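Local coordinates for lipopolysaccharide biosynthesis protein wbpB (Thermus thermophilus, PDB 3O9Z) that is a dehydrogenase of sugar biosynthesis that binds NAD and 2-oxoglutarate and acts in the pathway to 2,3-diacetamido-2,3-dideoxy-D-mannuronic acid, at residues Leu200-His205 against Ala292-Leu297. Numbering follows the deposited sequence.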
loop_
_atom_site.group_PDB
_atom_site.type_symbol
_atom_site.label_atom_id
_atom_site.label_comp_id
_atom_site.label_asym_id
_atom_site.label_seq_id
_atom_site.Cartn_x
_atom_site.Cartn_y
_atom_site.Cartn_z
ATOM N N LEU A 200 -2.337 -39.519 14.330
ATOM C CA LEU A 200 -3.211 -40.544 13.763
ATOM C C LEU A 200 -4.648 -40.091 13.642
ATOM O O LEU A 200 -5.388 -40.556 12.781
ATOM C CB LEU A 200 -3.121 -41.774 14.687
ATOM C CG LEU A 200 -1.713 -42.256 15.051
ATOM C CD1 LEU A 200 -1.844 -43.507 15.928
ATOM C CD2 LEU A 200 -0.921 -42.593 13.787
ATOM N N HIS A 201 -5.069 -39.168 14.499
ATOM C CA HIS A 201 -6.449 -38.713 14.521
ATOM C C HIS A 201 -6.443 -37.273 14.995
ATOM O O HIS A 201 -5.702 -36.915 15.905
ATOM C CB HIS A 201 -7.278 -39.589 15.476
ATOM C CG HIS A 201 -8.680 -39.112 15.700
ATOM N ND1 HIS A 201 -9.640 -39.108 14.710
ATOM C CD2 HIS A 201 -9.312 -38.722 16.833
ATOM C CE1 HIS A 201 -10.789 -38.690 15.211
ATOM N NE2 HIS A 201 -10.616 -38.452 16.499
ATOM N N VAL A 202 -7.222 -36.429 14.329
ATOM C CA VAL A 202 -7.324 -35.021 14.721
ATOM C C VAL A 202 -8.785 -34.621 14.871
ATOM O O VAL A 202 -9.623 -35.036 14.045
ATOM C CB VAL A 202 -6.757 -34.115 13.603
ATOM C CG1 VAL A 202 -6.918 -32.635 14.006
ATOM C CG2 VAL A 202 -5.294 -34.418 13.395
ATOM N N GLU A 203 -9.129 -33.889 15.930
ATOM C CA GLU A 203 -10.483 -33.347 16.128
ATOM C C GLU A 203 -10.400 -31.861 16.450
ATOM O O GLU A 203 -9.477 -31.423 17.133
ATOM C CB GLU A 203 -11.205 -33.962 17.345
ATOM C CG GLU A 203 -11.285 -35.450 17.268
ATOM C CD GLU A 203 -11.938 -36.108 18.456
ATOM O OE1 GLU A 203 -12.412 -35.472 19.425
ATOM O OE2 GLU A 203 -11.941 -37.350 18.429
ATOM N N VAL A 204 -11.400 -31.092 16.031
ATOM C CA VAL A 204 -11.501 -29.701 16.458
ATOM C C VAL A 204 -12.862 -29.519 17.093
ATOM O O VAL A 204 -13.877 -29.995 16.523
ATOM C CB VAL A 204 -11.219 -28.728 15.311
ATOM C CG1 VAL A 204 -12.203 -28.927 14.160
ATOM C CG2 VAL A 204 -11.319 -27.298 15.804
ATOM N N HIS A 205 -12.890 -28.910 18.282
ATOM C CA HIS A 205 -14.099 -28.812 19.098
ATOM C C HIS A 205 -14.662 -27.395 19.181
ATOM O O HIS A 205 -15.840 -27.206 19.508
ATOM C CB HIS A 205 -13.805 -29.278 20.532
ATOM C CG HIS A 205 -13.281 -30.673 20.607
ATOM N ND1 HIS A 205 -12.427 -31.085 21.614
ATOM C CD2 HIS A 205 -13.479 -31.744 19.803
ATOM C CE1 HIS A 205 -12.119 -32.352 21.415
ATOM N NE2 HIS A 205 -12.745 -32.779 20.330
ATOM N N ALA A 292 -2.791 -27.608 8.460
ATOM C CA ALA A 292 -3.570 -27.475 7.222
ATOM C C ALA A 292 -4.910 -28.230 7.254
ATOM O O ALA A 292 -5.944 -27.689 6.830
ATOM C CB ALA A 292 -2.717 -27.948 6.028
ATOM N N LEU A 293 -4.893 -29.430 7.845
ATOM C CA LEU A 293 -6.122 -30.206 8.048
ATOM C C LEU A 293 -7.166 -29.412 8.803
ATOM O O LEU A 293 -8.360 -29.398 8.476
ATOM C CB LEU A 293 -5.825 -31.483 8.831
ATOM C CG LEU A 293 -5.127 -32.672 8.189
ATOM C CD1 LEU A 293 -4.804 -33.758 9.211
ATOM C CD2 LEU A 293 -6.065 -33.196 7.087
ATOM N N LEU A 294 -6.683 -28.739 9.852
ATOM C CA LEU A 294 -7.547 -27.964 10.725
ATOM C C LEU A 294 -8.260 -26.788 10.053
ATOM O O LEU A 294 -9.230 -26.252 10.603
ATOM C CB LEU A 294 -6.726 -27.492 11.931
ATOM C CG LEU A 294 -6.469 -28.546 13.009
ATOM C CD1 LEU A 294 -5.452 -28.041 14.051
ATOM C CD2 LEU A 294 -7.820 -28.912 13.681
ATOM N N ARG A 295 -7.795 -26.335 8.884
ATOM C CA ARG A 295 -8.544 -25.269 8.202
ATOM C C ARG A 295 -9.928 -25.652 7.725
ATOM O O ARG A 295 -10.817 -24.812 7.605
ATOM C CB ARG A 295 -7.758 -24.678 7.016
ATOM C CG ARG A 295 -6.426 -24.126 7.439
ATOM C CD ARG A 295 -5.557 -23.601 6.277
ATOM N NE ARG A 295 -4.260 -23.378 6.852
ATOM C CZ ARG A 295 -3.106 -23.799 6.344
ATOM N NH1 ARG A 295 -3.077 -24.382 5.119
ATOM N NH2 ARG A 295 -1.981 -23.626 7.001
ATOM N N THR A 296 -10.103 -26.926 7.397
ATOM C CA THR A 296 -11.368 -27.352 6.823
ATOM C C THR A 296 -11.984 -28.496 7.610
ATOM O O THR A 296 -13.099 -28.917 7.303
ATOM C CB THR A 296 -11.190 -27.813 5.366
ATOM O OG1 THR A 296 -10.135 -28.772 5.294
ATOM C CG2 THR A 296 -10.863 -26.610 4.474
ATOM N N LEU A 297 -11.280 -29.024 8.611
ATOM C CA LEU A 297 -11.884 -30.118 9.378
ATOM C C LEU A 297 -13.214 -29.662 10.014
ATOM O O LEU A 297 -13.267 -28.669 10.733
ATOM C CB LEU A 297 -10.904 -30.572 10.469
ATOM C CG LEU A 297 -11.359 -31.815 11.232
ATOM C CD1 LEU A 297 -11.330 -33.039 10.287
ATOM C CD2 LEU A 297 -10.356 -31.960 12.367
#
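Val202 CG1, anti to its backbone N (chi1 178°), meets Leu297 CD2 on a side chain whose CG is likewise anti to its own N (chi1 -173°). The contact packs the end of helix 281-294 and the turn after it against strand 199-207, an outermost strand of the mixed sheet in the C-terminal alpha/beta domain of this Gfo/Idh/MocA-type oxidoreductase. Alternation along the strand sets the sides: the CB atoms of Val202 and Val204 point toward the helix end, those of His201 and Glu203 away from it. Leu294 CD2 touches both valines, 3.8 Å from Val202 CG1 and equally far from Val204 CB. Leu297 CD2 continues the apolar patch 3.9 Å from Val202 CG1 and also meets the backbone, 3.6 Å from Val202 O, while Val204 and Leu297 run past one another in opposite directions. Leu293 CD1 approaches Val202 CG2 more loosely, at 4.3 Å. The contact between the segments is thus van der Waals; polar links lie beside it, as Arg207 NH2 bonds to the carbonyls of Leu294 and Leu297 and the backbone of Val204 pairs with Ser300. Inside 292-297, Leu293 O accepts from both Thr296 N and Leu297 N, bonds that fix the turn presenting Leu297 to the strand. The Glu203 carboxylate accepts from two imidazoles, each oxygen lying close to the plane of the ring that donates to it: His205 NE2 reaches OE1 at 2.9 Å, and His201 NE2 reaches the anti lone pair of Glu203 OE2 at 2.6 Å.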